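Local coordinates for protein lectin (Polyandrocarpa misakiensis, PDB 1TLG) that binds galactose through a bound calcium ion as a homodimeric C-type lectin and takes part in the defence of the organism against microorganisms, at residues Y53-D58 with V97-K102; Y65-N70 with N85-P90; S79-P84 with N104-V109. One frame throughout, in Å; residues are numbered along the deposited sequence.

Contacts 2 and 3 supply the protein ligands of the calcium, and contact 1 borders the sugar through Trp-100 and Gln-98. Contacts 1 and 3, with centres about 8 Å apart, both use the small sheet 53-55/96-100/105-109, in which Gln-98 O lies 2.9 Å from Asp-107 N, a probable hydrogen bond. Contact 2 is nested along the chain inside the loop that contact 1 closes, their centres about 11 Å apart; strands 57-58 and 68-69 pair. Contacts 2 and 3, about 9 Å apart between centres, share the metal: Glu-86 and Asn-89 come from one, Asp-107 and Asp-108 from the other, and galactose O3 and O4 bind the same calcium, each at 2.5 Å.

Contact 1: Y53-D58 with V97-K102; sequences YWVGAD and VQIWSK. With GAL (beta-D-galactopyranose), chain C.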
# COMPACT_ATOMS: atom_id res chain seq x y z
N TYR A 53 4.97 -11.05 -5.05
CA TYR A 53 3.59 -10.77 -4.71
C TYR A 53 2.66 -11.26 -5.83
O TYR A 53 3.01 -11.18 -7.01
CB TYR A 53 3.32 -9.27 -4.60
CG TYR A 53 3.90 -8.52 -3.44
CD1 TYR A 53 5.25 -8.22 -3.38
CD2 TYR A 53 3.07 -8.09 -2.39
CE1 TYR A 53 5.77 -7.51 -2.31
CE2 TYR A 53 3.60 -7.37 -1.33
CZ TYR A 53 4.94 -7.10 -1.29
OH TYR A 53 5.48 -6.40 -0.23
N TRP A 54 1.47 -11.72 -5.46
CA TRP A 54 0.51 -12.09 -6.49
C TRP A 54 -0.14 -10.84 -7.07
O TRP A 54 -0.21 -9.80 -6.42
CB TRP A 54 -0.62 -12.91 -5.88
CG TRP A 54 -0.23 -14.32 -5.53
CD1 TRP A 54 -0.20 -14.89 -4.29
CD2 TRP A 54 0.21 -15.32 -6.46
NE1 TRP A 54 0.21 -16.20 -4.41
CE2 TRP A 54 0.47 -16.49 -5.72
CE3 TRP A 54 0.40 -15.34 -7.84
CZ2 TRP A 54 0.91 -17.67 -6.32
CZ3 TRP A 54 0.83 -16.51 -8.44
CH2 TRP A 54 1.08 -17.67 -7.68
N VAL A 55 -0.71 -10.99 -8.24
CA VAL A 55 -1.53 -10.00 -8.91
C VAL A 55 -2.71 -10.81 -9.48
O VAL A 55 -2.61 -12.04 -9.56
CB VAL A 55 -0.87 -9.13 -9.97
CG1 VAL A 55 0.32 -8.37 -9.39
CG2 VAL A 55 -0.40 -9.90 -11.20
N GLY A 56 -3.80 -10.13 -9.78
CA GLY A 56 -5.00 -10.76 -10.24
C GLY A 56 -5.06 -11.11 -11.71
O GLY A 56 -6.00 -10.68 -12.38
N ALA A 57 -4.10 -11.88 -12.21
CA ALA A 57 -4.12 -12.30 -13.61
C ALA A 57 -3.72 -13.78 -13.66
O ALA A 57 -2.95 -14.26 -12.83
CB ALA A 57 -3.26 -11.44 -14.52
N ASP A 58 -4.32 -14.50 -14.61
CA ASP A 58 -4.08 -15.93 -14.76
C ASP A 58 -4.55 -16.42 -16.12
O ASP A 58 -5.09 -15.62 -16.90
CB ASP A 58 -4.77 -16.72 -13.64
CG ASP A 58 -6.28 -16.57 -13.66
OD1 ASP A 58 -6.92 -17.10 -14.60
OD2 ASP A 58 -6.87 -15.93 -12.76
N VAL A 97 -0.22 -15.10 -12.34
CA VAL A 97 0.76 -14.02 -12.46
C VAL A 97 1.15 -13.39 -11.13
O VAL A 97 0.40 -13.15 -10.19
CB VAL A 97 0.24 -12.98 -13.48
CG1 VAL A 97 1.26 -11.89 -13.76
CG2 VAL A 97 -0.10 -13.70 -14.79
N GLN A 98 2.46 -13.08 -11.05
CA GLN A 98 3.01 -12.43 -9.87
C GLN A 98 3.94 -11.28 -10.26
O GLN A 98 4.37 -11.20 -11.40
CB GLN A 98 3.88 -13.43 -9.07
CG GLN A 98 5.15 -13.81 -9.85
CD GLN A 98 6.26 -14.45 -9.07
OE1 GLN A 98 6.34 -14.45 -7.84
NE2 GLN A 98 7.24 -15.07 -9.72
N ILE A 99 4.29 -10.50 -9.24
CA ILE A 99 5.33 -9.48 -9.36
C ILE A 99 6.56 -10.22 -8.83
O ILE A 99 6.65 -10.53 -7.64
CB ILE A 99 5.07 -8.23 -8.52
CG1 ILE A 99 3.97 -7.36 -9.14
CG2 ILE A 99 6.34 -7.43 -8.30
CD1 ILE A 99 3.48 -6.28 -8.20
N TRP A 100 7.48 -10.54 -9.72
CA TRP A 100 8.68 -11.29 -9.37
C TRP A 100 9.81 -10.37 -8.90
O TRP A 100 10.23 -9.48 -9.63
CB TRP A 100 9.09 -12.09 -10.59
CG TRP A 100 10.23 -13.05 -10.42
CD1 TRP A 100 10.70 -13.61 -9.27
CD2 TRP A 100 11.02 -13.60 -11.48
NE1 TRP A 100 11.74 -14.46 -9.54
CE2 TRP A 100 11.95 -14.47 -10.90
CE3 TRP A 100 11.04 -13.44 -12.87
CZ2 TRP A 100 12.89 -15.18 -11.65
CZ3 TRP A 100 11.97 -14.15 -13.61
CH2 TRP A 100 12.89 -15.02 -13.00
N SER A 101 10.28 -10.59 -7.68
CA SER A 101 11.32 -9.81 -7.06
C SER A 101 12.59 -9.77 -7.90
O SER A 101 13.36 -8.81 -7.82
CB SER A 101 11.63 -10.31 -5.64
OG SER A 101 12.10 -11.65 -5.58
N LYS A 102 12.79 -10.78 -8.76
CA LYS A 102 14.00 -10.76 -9.59
C LYS A 102 14.07 -9.47 -10.40
O LYS A 102 15.15 -8.88 -10.57
CB LYS A 102 14.13 -11.96 -10.53
CG LYS A 102 15.46 -11.91 -11.28
CD LYS A 102 15.73 -13.19 -12.07
CE LYS A 102 16.92 -12.97 -12.99
NZ LYS A 102 17.56 -14.26 -13.40
C1 GAL C . 11.46 -20.13 -13.11
C2 GAL C . 10.90 -19.78 -14.49
C3 GAL C . 10.81 -18.28 -14.63
C4 GAL C . 10.06 -17.60 -13.44
C5 GAL C . 10.68 -18.07 -12.11
C6 GAL C . 10.01 -17.54 -10.83
O1 GAL C . 11.42 -21.50 -12.94
O2 GAL C . 11.80 -20.26 -15.49
O3 GAL C . 10.15 -18.03 -15.82
O4 GAL C . 8.70 -17.89 -13.59
O5 GAL C . 10.69 -19.53 -12.07
O6 GAL C . 10.76 -17.95 -9.69
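Tyr-53 and Ile-99 form a hydrogen-bonded antiparallel pair in the small sheet of the C-type lectin fold, where outer strand 53-55 lies against central strand 96-100. The N-to-C directions of the two short strand segments differ by 140°, well off strict antiparallel. Tyr-53 and Ile-99 exchange two backbone bonds, the shorter from Ile-99 N to Tyr-53 O at 2.7 Å. Val-55 N donates to Val-97 O, and after the corner at Gly-56, the centre of an inverse gamma turn, Val-97 N reaches Ala-57 O at 2.9 Å. Val-97 is therefore held by both strands flanking the corner.

The tight part is mostly apolar. With CG1 of Val-97 anti to its own N (chi1 -174°), the two methyls serve different neighbours: CG1 meets Val-55 CG2 at 3.6 Å, while CG2 meets Ala-57 CB at 3.9 Å. The other branch of Val-55, CG1, lies 3.8 Å from Ile-99 CG1, the side chains crossing at about a right angle. Ile-99 also packs on Leu-43 of helix 36-49. The Trp-54 ring presents its edge to Val-97 O, which lies in the ring plane 3.2 Å from CE3; the indole NE1 is bonded to Met-12 O.

The solvent side differs. Trp-100 does not touch 53-58, and its ring is layered between Lys-102, whose CB stands 3.3 Å above the centre of one face, and galactose C6 over the opposite face, offset toward the rim. Packing of an aromatic ring against the sugar is a familiar feature of galactose-binding C-type lectins. Gln-98, on the same strand but buried, also approaches the sugar. Its CG is placed between N and the carbonyl carbon (chi1 68°) and the chain then extends, leaving NE2, which is bonded to Asp-107 OD2, 3.9 Å from galactose C6.

Contact 2: Y65-N70 with N85-P90; sequences YNFLWN and NEPSNP. With CA (calcium ion), chain D; GAL (beta-D-galactopyranose), chain C.
The long loop of the C-type lectin fold carries the Glu-Pro-Ser sequence 86-88, with a cis peptide before Pro-87 and the calcium ligands Glu-86 and Asn-89; here Tyr-65 packs on Pro-87 and bonds to Asn-89, while Phe-67 packs on Pro-87. The CG of Pro-87 sits over the Tyr-65 ring in a CH-pi contact, 4.1 Å from the ring centroid and only 11° off the normal. Phe-67 adds a second aromatic contact through CE2, 3.8 Å from Pro-87 CG, as the two side chains run antiparallel past one another; its ring also meets Trp-82 edge-to-face. At its far end Tyr-65 donates from OH to Asn-89 O, a short bond of 2.5 Å, so the same tyrosine touches the loop at the proline and at a metal-binding residue.

On the other side the loop faces the ligand. Asn-89 turns its OD1 to the calcium at 2.4 Å. Glu-86, bent at its second torsion (chi2 -71°), brings OE1 to 2.2 Å from the ion, and Asp-107 and Asp-108 join the coordination. The hydroxyl of Ser-88 donates to that same OE1 from 44° out of the carboxylate plane; gripped by both metal and hydroxyl, the carboxylate is probably limited in its rotation. The other oxygen faces the sugar: Glu-86 OE2 lies 2.5 Å from galactose O3.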
# COMPACT_ATOMS: atom_id res chain seq x y z
N TYR A 65 -1.07 -18.88 -23.19
CA TYR A 65 -0.71 -17.49 -22.90
C TYR A 65 -1.87 -16.56 -23.21
O TYR A 65 -1.67 -15.46 -23.73
CB TYR A 65 0.59 -17.05 -23.56
CG TYR A 65 1.84 -17.78 -23.12
CD1 TYR A 65 1.92 -18.55 -21.96
CD2 TYR A 65 3.00 -17.64 -23.88
CE1 TYR A 65 3.09 -19.19 -21.60
CE2 TYR A 65 4.17 -18.28 -23.52
CZ TYR A 65 4.21 -19.04 -22.38
OH TYR A 65 5.40 -19.66 -22.04
N ASN A 66 -3.08 -16.97 -22.82
CA ASN A 66 -4.25 -16.10 -22.94
C ASN A 66 -4.51 -15.53 -21.54
O ASN A 66 -5.51 -15.84 -20.89
CB ASN A 66 -5.47 -16.85 -23.43
CG ASN A 66 -5.23 -17.46 -24.81
OD1 ASN A 66 -4.98 -16.69 -25.74
ND2 ASN A 66 -5.31 -18.78 -24.91
N PHE A 67 -3.56 -14.73 -21.05
CA PHE A 67 -3.68 -14.16 -19.70
C PHE A 67 -4.81 -13.16 -19.56
O PHE A 67 -4.96 -12.20 -20.32
CB PHE A 67 -2.32 -13.55 -19.33
CG PHE A 67 -1.25 -14.61 -19.15
CD1 PHE A 67 -1.17 -15.32 -17.97
CD2 PHE A 67 -0.37 -14.90 -20.18
CE1 PHE A 67 -0.22 -16.30 -17.80
CE2 PHE A 67 0.59 -15.88 -20.01
CZ PHE A 67 0.66 -16.58 -18.83
N LEU A 68 -5.65 -13.36 -18.54
CA LEU A 68 -6.72 -12.43 -18.24
C LEU A 68 -6.61 -11.88 -16.80
O LEU A 68 -6.37 -12.63 -15.85
CB LEU A 68 -8.11 -13.07 -18.31
CG LEU A 68 -8.61 -13.69 -19.61
CD1 LEU A 68 -9.90 -14.46 -19.37
CD2 LEU A 68 -8.84 -12.63 -20.69
N TRP A 69 -6.89 -10.60 -16.65
CA TRP A 69 -6.99 -9.96 -15.34
C TRP A 69 -8.31 -10.42 -14.72
O TRP A 69 -9.20 -10.79 -15.50
CB TRP A 69 -6.99 -8.45 -15.50
CG TRP A 69 -5.67 -7.85 -15.89
CD1 TRP A 69 -5.34 -7.30 -17.09
CD2 TRP A 69 -4.50 -7.74 -15.06
NE1 TRP A 69 -4.03 -6.86 -17.08
CE2 TRP A 69 -3.50 -7.12 -15.83
CE3 TRP A 69 -4.21 -8.10 -13.74
CZ2 TRP A 69 -2.23 -6.84 -15.34
CZ3 TRP A 69 -2.94 -7.84 -13.25
CH2 TRP A 69 -1.98 -7.21 -14.04
N ASN A 70 -8.45 -10.46 -13.40
CA ASN A 70 -9.66 -10.96 -12.78
C ASN A 70 -10.92 -10.20 -13.23
O ASN A 70 -12.02 -10.63 -12.87
CB ASN A 70 -9.68 -10.85 -11.26
CG ASN A 70 -8.48 -11.19 -10.44
OD1 ASN A 70 -7.83 -12.23 -10.58
ND2 ASN A 70 -8.16 -10.26 -9.53
N ASN A 85 11.92 -11.73 -20.87
CA ASN A 85 11.81 -13.13 -21.25
C ASN A 85 10.67 -13.86 -20.54
O ASN A 85 10.81 -15.06 -20.27
CB ASN A 85 13.12 -13.88 -21.00
CG ASN A 85 14.32 -13.33 -21.74
OD1 ASN A 85 15.41 -13.15 -21.20
ND2 ASN A 85 14.17 -13.05 -23.03
N GLU A 86 9.57 -13.18 -20.25
CA GLU A 86 8.41 -13.83 -19.63
C GLU A 86 7.21 -13.26 -20.39
O GLU A 86 7.34 -12.15 -20.91
CB GLU A 86 8.37 -13.54 -18.14
CG GLU A 86 9.60 -13.96 -17.35
CD GLU A 86 9.75 -15.46 -17.20
OE1 GLU A 86 8.77 -16.22 -17.28
OE2 GLU A 86 10.90 -15.89 -16.96
N PRO A 87 6.10 -13.96 -20.49
CA PRO A 87 5.91 -15.27 -19.91
C PRO A 87 6.68 -16.35 -20.65
O PRO A 87 6.88 -16.23 -21.86
CB PRO A 87 4.41 -15.50 -20.05
CG PRO A 87 4.03 -14.73 -21.26
CD PRO A 87 4.90 -13.50 -21.23
N SER A 88 7.09 -17.40 -19.94
CA SER A 88 7.89 -18.44 -20.55
C SER A 88 7.58 -19.83 -20.02
O SER A 88 8.19 -20.77 -20.54
CB SER A 88 9.37 -18.13 -20.27
OG SER A 88 9.61 -18.31 -18.88
N ASN A 89 6.70 -19.99 -19.04
CA ASN A 89 6.44 -21.33 -18.51
C ASN A 89 5.68 -22.15 -19.54
O ASN A 89 5.07 -21.59 -20.46
CB ASN A 89 5.67 -21.24 -17.19
CG ASN A 89 6.52 -20.75 -16.03
OD1 ASN A 89 7.33 -19.85 -16.24
ND2 ASN A 89 6.32 -21.33 -14.85
N PRO A 90 5.70 -23.47 -19.41
CA PRO A 90 4.99 -24.34 -20.34
C PRO A 90 3.52 -23.96 -20.44
O PRO A 90 2.77 -23.85 -19.48
CB PRO A 90 5.25 -25.73 -19.79
CG PRO A 90 6.48 -25.60 -18.95
CD PRO A 90 6.39 -24.22 -18.34
CA CA D . 7.75 -17.48 -15.84
C1 GAL C . 11.46 -20.13 -13.11
C2 GAL C . 10.90 -19.78 -14.49
C3 GAL C . 10.81 -18.28 -14.63
C4 GAL C . 10.06 -17.60 -13.44
C5 GAL C . 10.68 -18.07 -12.11
C6 GAL C . 10.01 -17.54 -10.83
O1 GAL C . 11.42 -21.50 -12.94
O2 GAL C . 11.80 -20.26 -15.49
O3 GAL C . 10.15 -18.03 -15.82
O4 GAL C . 8.70 -17.89 -13.59
O5 GAL C . 10.69 -19.53 -12.07
O6 GAL C . 10.76 -17.95 -9.69

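Contact 3: S79-P84 with N104-V109; sequences SDLWSP and NLLDDV. With CA (calcium ion), chain D; GAL (beta-D-galactopyranose), chain C.
Trp-82 and Leu-106 bring their backbones together in a single bridge, CA to CA 4.4 Å, where the irregular segment 79-84 of the long loop meets strand 105-109 of the C-type lectin fold. A type I turn from Ser-79 to Trp-82, with an ST turn at Ser-79 OG, delivers the loop to the strand. Leu-106 N donates to Leu-81 O at 2.8 Å. In return Leu-106 O accepts twice: Ser-83 N lies 2.7 Å from it in the carbonyl plane, whereas Ser-83 OG, 2.8 Å from the same oxygen, stands above the plane, 57° out of it. Ser-83 OG sits beside its own N (chi1 -51°), which lets one residue supply both donors.

Leu-81 and Leu-106 run alongside in the same direction, with Leu-81 CB 3.5 Å from Leu-106 CD1. The Trp-82 ring turns its edge to the strand: CZ3 is 3.6 Å from Asp-108 N, in the ring plane, while NE1 is bonded to Pro-76 O. Just beyond, the strand reaches the metal. Asp-108 binds the calcium through both O and OD1, the latter also accepting from Ser-88 N, and Asp-107 binds it through OD1 at 2.4 Å; Asp-107 OD2, the oxygen that also bonds Gln-98 NE2, lies 2.6 Å from galactose O4.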
# COMPACT_ATOMS: atom_id res chain seq x y z
N SER A 79 2.84 -7.23 -23.02
CA SER A 79 2.78 -6.01 -22.22
C SER A 79 4.16 -5.62 -21.69
O SER A 79 4.99 -6.47 -21.39
CB SER A 79 1.84 -6.19 -21.02
OG SER A 79 2.17 -5.25 -20.01
N ASP A 80 4.38 -4.31 -21.55
CA ASP A 80 5.62 -3.82 -20.97
C ASP A 80 5.69 -4.18 -19.48
O ASP A 80 6.72 -3.97 -18.83
CB ASP A 80 5.74 -2.31 -21.11
CG ASP A 80 6.13 -1.77 -22.46
OD1 ASP A 80 6.20 -2.52 -23.46
OD2 ASP A 80 6.41 -0.55 -22.56
N LEU A 81 4.61 -4.70 -18.91
CA LEU A 81 4.58 -5.09 -17.51
C LEU A 81 5.36 -6.37 -17.24
O LEU A 81 5.75 -6.59 -16.10
CB LEU A 81 3.14 -5.26 -17.03
CG LEU A 81 2.31 -3.99 -16.85
CD1 LEU A 81 0.89 -4.31 -16.40
CD2 LEU A 81 2.97 -3.05 -15.86
N TRP A 82 5.59 -7.19 -18.26
CA TRP A 82 6.27 -8.45 -18.10
C TRP A 82 7.78 -8.31 -17.88
O TRP A 82 8.47 -7.53 -18.52
CB TRP A 82 6.05 -9.41 -19.29
CG TRP A 82 4.69 -9.99 -19.51
CD1 TRP A 82 3.79 -9.58 -20.45
CD2 TRP A 82 4.07 -11.07 -18.81
NE1 TRP A 82 2.64 -10.33 -20.36
CE2 TRP A 82 2.79 -11.25 -19.37
CE3 TRP A 82 4.46 -11.90 -17.76
CZ2 TRP A 82 1.90 -12.23 -18.92
CZ3 TRP A 82 3.58 -12.87 -17.31
CH2 TRP A 82 2.32 -13.04 -17.89
N SER A 83 8.29 -9.15 -16.97
CA SER A 83 9.72 -9.21 -16.74
C SER A 83 10.33 -9.65 -18.09
O SER A 83 9.63 -10.20 -18.94
CB SER A 83 10.14 -10.23 -15.70
OG SER A 83 9.48 -10.19 -14.46
N PRO A 84 11.62 -9.42 -18.24
CA PRO A 84 12.34 -9.84 -19.43
C PRO A 84 12.22 -11.34 -19.64
O PRO A 84 12.37 -12.13 -18.70
CB PRO A 84 13.79 -9.46 -19.14
CG PRO A 84 13.72 -8.42 -18.07
CD PRO A 84 12.50 -8.77 -17.25
N ASN A 104 11.03 -7.20 -10.29
CA ASN A 104 9.97 -6.32 -9.82
C ASN A 104 9.06 -6.02 -11.00
O ASN A 104 8.57 -4.92 -11.20
CB ASN A 104 10.47 -5.05 -9.15
CG ASN A 104 9.41 -4.39 -8.29
OD1 ASN A 104 9.25 -3.16 -8.30
ND2 ASN A 104 8.67 -5.20 -7.54
N LEU A 105 8.86 -7.06 -11.81
CA LEU A 105 8.02 -7.03 -12.99
C LEU A 105 7.20 -8.32 -13.06
O LEU A 105 7.49 -9.27 -12.32
CB LEU A 105 8.81 -6.79 -14.28
CG LEU A 105 9.30 -5.36 -14.55
CD1 LEU A 105 9.98 -5.27 -15.91
CD2 LEU A 105 8.20 -4.31 -14.50
N LEU A 106 6.16 -8.34 -13.89
CA LEU A 106 5.27 -9.49 -13.96
C LEU A 106 5.93 -10.76 -14.46
O LEU A 106 6.86 -10.72 -15.27
CB LEU A 106 4.03 -9.19 -14.80
CG LEU A 106 3.14 -8.04 -14.33
CD1 LEU A 106 1.89 -7.98 -15.20
CD2 LEU A 106 2.76 -8.17 -12.85
N ASP A 107 5.41 -11.89 -13.99
CA ASP A 107 5.97 -13.19 -14.37
C ASP A 107 4.91 -14.27 -14.27
O ASP A 107 4.03 -14.13 -13.43
CB ASP A 107 7.17 -13.51 -13.47
CG ASP A 107 7.64 -14.95 -13.61
OD1 ASP A 107 7.92 -15.35 -14.77
OD2 ASP A 107 7.71 -15.69 -12.61
N ASP A 108 5.00 -15.32 -15.09
CA ASP A 108 4.04 -16.43 -15.02
C ASP A 108 4.60 -17.59 -14.21
O ASP A 108 5.74 -18.00 -14.41
CB ASP A 108 3.66 -16.89 -16.42
CG ASP A 108 4.81 -17.46 -17.23
OD1 ASP A 108 5.96 -16.99 -17.15
OD2 ASP A 108 4.55 -18.42 -18.00
N VAL A 109 3.82 -18.14 -13.29
CA VAL A 109 4.24 -19.22 -12.42
C VAL A 109 3.13 -20.24 -12.18
O VAL A 109 1.98 -20.00 -12.55
CB VAL A 109 4.58 -18.67 -11.01
CG1 VAL A 109 5.84 -17.83 -11.04
CG2 VAL A 109 3.40 -17.86 -10.49
CA CA D . 7.75 -17.48 -15.84
C1 GAL C . 11.46 -20.13 -13.11
C2 GAL C . 10.90 -19.78 -14.49
C3 GAL C . 10.81 -18.28 -14.63
C4 GAL C . 10.06 -17.60 -13.44
C5 GAL C . 10.68 -18.07 -12.11
C6 GAL C . 10.01 -17.54 -10.83
O1 GAL C . 11.42 -21.50 -12.94
O2 GAL C . 11.80 -20.26 -15.49
O3 GAL C . 10.15 -18.03 -15.82
O4 GAL C . 8.70 -17.89 -13.59
O5 GAL C . 10.69 -19.53 -12.07
O6 GAL C . 10.76 -17.95 -9.69